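Long-range contact in flagellar biosynthesis protein FlhA (Bacillus subtilis, PDB 3MIX), which takes part in the export of flagellar proteins, providing an adaptor that delivers late flagellar building blocks to the type III secretion system: residues E103-K115 with H177-L189. Numbering follows the deposited sequence.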
# COMPACT_ATOMS: atom_id res chain seq x y z
N GLU A 103 -1.42 8.68 -24.97
CA GLU A 103 -2.02 8.36 -23.67
C GLU A 103 -1.65 6.98 -23.14
O GLU A 103 -1.67 6.00 -23.88
CB GLU A 103 -3.54 8.48 -23.74
CG GLU A 103 -4.15 9.10 -22.50
CD GLU A 103 -4.19 10.62 -22.57
OE1 GLU A 103 -3.11 11.25 -22.46
OE2 GLU A 103 -5.30 11.18 -22.72
N TYR A 104 -1.32 6.92 -21.85
CA TYR A 104 -1.23 5.64 -21.16
C TYR A 104 -2.18 5.60 -19.98
O TYR A 104 -2.58 6.64 -19.44
CB TYR A 104 0.20 5.31 -20.73
CG TYR A 104 0.73 6.19 -19.62
CD1 TYR A 104 0.46 5.88 -18.28
CD2 TYR A 104 1.52 7.30 -19.90
CE1 TYR A 104 0.95 6.68 -17.25
CE2 TYR A 104 2.02 8.10 -18.88
CZ TYR A 104 1.73 7.78 -17.55
OH TYR A 104 2.22 8.56 -16.53
N ARG A 105 -2.52 4.38 -19.58
CA ARG A 105 -3.45 4.12 -18.49
C ARG A 105 -2.98 2.90 -17.68
O ARG A 105 -2.51 1.92 -18.24
CB ARG A 105 -4.81 3.85 -19.10
CG ARG A 105 -5.97 3.98 -18.17
CD ARG A 105 -7.26 3.70 -18.94
NE ARG A 105 -8.33 3.23 -18.07
CZ ARG A 105 -9.32 2.42 -18.45
NH1 ARG A 105 -9.37 1.97 -19.70
NH2 ARG A 105 -10.25 2.05 -17.58
N LEU A 106 -3.09 2.98 -16.35
CA LEU A 106 -2.75 1.86 -15.47
C LEU A 106 -3.95 1.39 -14.67
O LEU A 106 -4.66 2.19 -14.05
CB LEU A 106 -1.61 2.21 -14.51
CG LEU A 106 -1.06 1.03 -13.67
CD1 LEU A 106 -0.16 0.09 -14.51
CD2 LEU A 106 -0.31 1.52 -12.46
N LYS A 107 -4.18 0.09 -14.68
CA LYS A 107 -5.27 -0.51 -13.92
C LYS A 107 -4.70 -1.52 -12.94
O LYS A 107 -3.74 -2.21 -13.24
CB LYS A 107 -6.29 -1.19 -14.84
CG LYS A 107 -6.80 -0.27 -15.96
CD LYS A 107 -7.65 -1.00 -17.01
CE LYS A 107 -9.06 -1.33 -16.48
NZ LYS A 107 -10.09 -1.41 -17.57
N ILE A 108 -5.30 -1.57 -11.76
CA ILE A 108 -4.93 -2.55 -10.76
C ILE A 108 -6.18 -3.28 -10.29
O ILE A 108 -7.11 -2.67 -9.77
CB ILE A 108 -4.14 -1.91 -9.57
CG1 ILE A 108 -2.70 -1.59 -10.03
CG2 ILE A 108 -4.16 -2.83 -8.33
CD1 ILE A 108 -1.91 -0.73 -9.07
N LYS A 109 -6.21 -4.58 -10.51
CA LYS A 109 -7.32 -5.40 -10.03
C LYS A 109 -8.63 -4.91 -10.65
O LYS A 109 -9.67 -4.89 -9.99
CB LYS A 109 -7.36 -5.35 -8.49
CG LYS A 109 -7.31 -6.68 -7.77
CD LYS A 109 -5.97 -7.40 -7.91
CE LYS A 109 -6.04 -8.79 -7.24
NZ LYS A 109 -4.71 -9.54 -7.17
N GLY A 110 -8.57 -4.49 -11.91
CA GLY A 110 -9.76 -4.07 -12.65
C GLY A 110 -10.07 -2.59 -12.62
O GLY A 110 -10.89 -2.14 -13.40
N ASN A 111 -9.42 -1.82 -11.75
CA ASN A 111 -9.73 -0.38 -11.64
C ASN A 111 -8.63 0.51 -12.17
O ASN A 111 -7.45 0.27 -11.92
CB ASN A 111 -9.98 0.02 -10.18
CG ASN A 111 -10.96 -0.88 -9.47
OD1 ASN A 111 -12.11 -1.01 -9.87
ND2 ASN A 111 -10.50 -1.52 -8.39
N GLU A 112 -9.01 1.55 -12.90
CA GLU A 112 -8.04 2.56 -13.34
C GLU A 112 -7.52 3.30 -12.12
O GLU A 112 -8.29 3.81 -11.32
CB GLU A 112 -8.68 3.54 -14.32
CG GLU A 112 -7.77 4.70 -14.69
CD GLU A 112 -8.33 5.58 -15.79
OE1 GLU A 112 -9.32 5.17 -16.43
OE2 GLU A 112 -7.79 6.68 -16.01
N VAL A 113 -6.19 3.35 -11.98
CA VAL A 113 -5.58 4.03 -10.84
C VAL A 113 -4.72 5.18 -11.31
O VAL A 113 -4.28 6.00 -10.51
CB VAL A 113 -4.74 3.06 -9.94
CG1 VAL A 113 -5.64 2.03 -9.28
CG2 VAL A 113 -3.60 2.38 -10.73
N ALA A 114 -4.44 5.22 -12.60
CA ALA A 114 -3.60 6.27 -13.15
C ALA A 114 -3.79 6.38 -14.65
O ALA A 114 -4.04 5.40 -15.33
CB ALA A 114 -2.14 5.99 -12.84
N LYS A 115 -3.68 7.61 -15.14
CA LYS A 115 -3.54 7.84 -16.57
C LYS A 115 -2.58 8.99 -16.80
O LYS A 115 -2.34 9.80 -15.90
CB LYS A 115 -4.90 8.06 -17.27
CG LYS A 115 -5.73 9.24 -16.79
CD LYS A 115 -7.07 9.26 -17.52
CE LYS A 115 -8.08 10.18 -16.84
NZ LYS A 115 -9.48 9.77 -17.12
N HIS A 177 5.88 6.84 -12.20
CA HIS A 177 4.42 6.85 -12.09
C HIS A 177 3.80 5.46 -11.79
O HIS A 177 2.91 5.33 -10.92
CB HIS A 177 3.78 7.47 -13.32
CG HIS A 177 2.38 7.94 -13.09
ND1 HIS A 177 1.51 8.22 -14.11
CD2 HIS A 177 1.68 8.12 -11.94
CE1 HIS A 177 0.35 8.59 -13.61
NE2 HIS A 177 0.42 8.53 -12.30
N ILE A 178 4.28 4.43 -12.47
CA ILE A 178 3.82 3.06 -12.23
C ILE A 178 4.22 2.61 -10.84
O ILE A 178 3.38 2.08 -10.10
CB ILE A 178 4.34 2.08 -13.30
CG1 ILE A 178 3.64 2.34 -14.64
CG2 ILE A 178 4.11 0.62 -12.86
CD1 ILE A 178 4.37 1.73 -15.81
N THR A 179 5.49 2.81 -10.48
CA THR A 179 5.99 2.39 -9.17
C THR A 179 5.30 3.07 -7.99
O THR A 179 4.98 2.42 -6.99
CB THR A 179 7.59 2.30 -9.01
OG1 THR A 179 8.06 3.10 -7.91
CG2 THR A 179 8.31 2.65 -10.22
N GLU A 180 5.06 4.37 -8.11
CA GLU A 180 4.31 5.11 -7.10
C GLU A 180 2.87 4.62 -7.00
O GLU A 180 2.32 4.56 -5.91
CB GLU A 180 4.33 6.61 -7.37
CG GLU A 180 5.72 7.28 -7.24
CD GLU A 180 6.40 7.05 -5.89
OE1 GLU A 180 5.75 7.19 -4.83
OE2 GLU A 180 7.63 6.74 -5.89
N LYS A 181 2.26 4.29 -8.13
CA LYS A 181 0.87 3.81 -8.09
C LYS A 181 0.75 2.43 -7.51
O LYS A 181 -0.19 2.15 -6.78
CB LYS A 181 0.17 3.89 -9.45
CG LYS A 181 -0.91 4.96 -9.46
CD LYS A 181 -0.35 6.35 -9.44
CE LYS A 181 -1.07 7.25 -8.43
NZ LYS A 181 -2.56 7.11 -8.44
N ILE A 182 1.70 1.56 -7.83
CA ILE A 182 1.74 0.23 -7.25
C ILE A 182 1.93 0.32 -5.74
O ILE A 182 1.32 -0.45 -4.98
CB ILE A 182 2.80 -0.65 -7.93
CG1 ILE A 182 2.34 -0.97 -9.37
CG2 ILE A 182 3.00 -1.94 -7.18
CD1 ILE A 182 3.38 -1.69 -10.21
N LYS A 183 2.77 1.26 -5.31
CA LYS A 183 3.02 1.48 -3.88
C LYS A 183 1.75 1.92 -3.18
O LYS A 183 1.45 1.44 -2.09
CB LYS A 183 4.15 2.50 -3.66
CG LYS A 183 5.54 1.89 -3.83
CD LYS A 183 6.61 2.94 -3.94
CE LYS A 183 6.74 3.74 -2.66
NZ LYS A 183 7.82 4.76 -2.77
N GLN A 184 0.97 2.79 -3.82
CA GLN A 184 -0.26 3.27 -3.22
C GLN A 184 -1.30 2.14 -3.12
O GLN A 184 -2.20 2.21 -2.28
CB GLN A 184 -0.81 4.45 -4.04
CG GLN A 184 -2.12 5.07 -3.50
CD GLN A 184 -2.70 6.16 -4.40
OE1 GLN A 184 -3.89 6.51 -4.29
NE2 GLN A 184 -1.87 6.72 -5.30
N HIS A 185 -1.18 1.12 -3.98
CA HIS A 185 -2.18 0.06 -4.06
C HIS A 185 -1.62 -1.33 -3.73
O HIS A 185 -2.29 -2.33 -3.99
CB HIS A 185 -2.85 0.06 -5.46
CG HIS A 185 -3.64 1.30 -5.73
ND1 HIS A 185 -4.93 1.48 -5.28
CD2 HIS A 185 -3.32 2.45 -6.38
CE1 HIS A 185 -5.37 2.67 -5.64
NE2 HIS A 185 -4.41 3.28 -6.31
N ALA A 186 -0.41 -1.38 -3.15
CA ALA A 186 0.29 -2.66 -2.86
C ALA A 186 -0.56 -3.62 -2.08
O ALA A 186 -0.48 -4.84 -2.27
CB ALA A 186 1.64 -2.41 -2.11
N HIS A 187 -1.37 -3.07 -1.18
CA HIS A 187 -2.18 -3.89 -0.31
C HIS A 187 -3.27 -4.61 -1.09
O HIS A 187 -3.76 -5.64 -0.65
CB HIS A 187 -2.79 -3.02 0.80
CG HIS A 187 -3.72 -1.96 0.30
ND1 HIS A 187 -3.28 -0.73 -0.17
CD2 HIS A 187 -5.07 -1.92 0.23
CE1 HIS A 187 -4.33 0.00 -0.51
NE2 HIS A 187 -5.42 -0.70 -0.29
N GLU A 188 -3.64 -4.06 -2.26
CA GLU A 188 -4.59 -4.70 -3.16
C GLU A 188 -3.94 -5.82 -3.96
O GLU A 188 -4.65 -6.61 -4.54
CB GLU A 188 -5.16 -3.68 -4.16
CG GLU A 188 -6.23 -2.76 -3.57
CD GLU A 188 -6.54 -1.61 -4.50
OE1 GLU A 188 -6.64 -1.85 -5.72
OE2 GLU A 188 -6.65 -0.45 -4.03
N LEU A 189 -2.60 -5.88 -4.00
CA LEU A 189 -1.88 -6.85 -4.83
C LEU A 189 -1.27 -8.04 -4.08
O LEU A 189 -0.78 -8.99 -4.70
CB LEU A 189 -0.78 -6.14 -5.65
CG LEU A 189 -1.24 -5.23 -6.80
CD1 LEU A 189 -0.09 -4.25 -7.22
CD2 LEU A 189 -1.69 -6.06 -8.01
O HOH W 1 -7.81 -1.09 -7.72
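Tyr104 OH and His177 ND1 meet at 2.5 Å, a short hydrogen bond whose proton could sit on either atom. The two rings meet by their edges, planes at 73° and neither lying over the other, and His177 ND1 lies close to the tyrosine plane. His177 reaches the hydroxyl because its CG is anti to the backbone N (chi1 -160°), and Ala114 CB, small enough to fit close by, lies 3.6 Å from its NE2.

One turn on, Lys181 has a double role. Its methylenes lie along the sheet, CB against Leu106 CD2 and CG 3.7 Å from Ala114 CB, while bends at chi2, chi3 and chi4 bring NZ to Val113 O at 2.9 Å, tilted from the carbonyl plane. A leucine here would probably leave Val113 O without its ammonium donor. Val113 also sets CG1 over one face of the His185 imidazole, a CH-pi contact 3.7 Å from the ring centroid. On the other strand, toward the turn, the branches of Ile108 part, CD1 to His185 CB and Ile182, CG2 to Leu189 CD2.

Further out, His185 ND1 gives Glu188 OE2 a nearly straight hydrogen bond (170°), in the imidazole plane but from above the carboxylate plane, which helps fix the ring. A water donates to Ile108 O and accepts from Asn111 ND2 at the type I' turn; its link to Glu188 OE1 is doubtfully short. A classic beta bulge sets consecutive Val113 and Ala114 opposite Leu106, turning both side chains to the helix. Thr179 and Ala186, on its far side, meet Ile76 and Leu84 of helix 69-84, and Ile178 meets Phe51 of adjoining strand 49-53. A helix thus packs on one face of a hairpin at the edge of a four-stranded mixed sheet, characteristic of two-layer alpha/beta packing, here within FlhA's cytosolic domain.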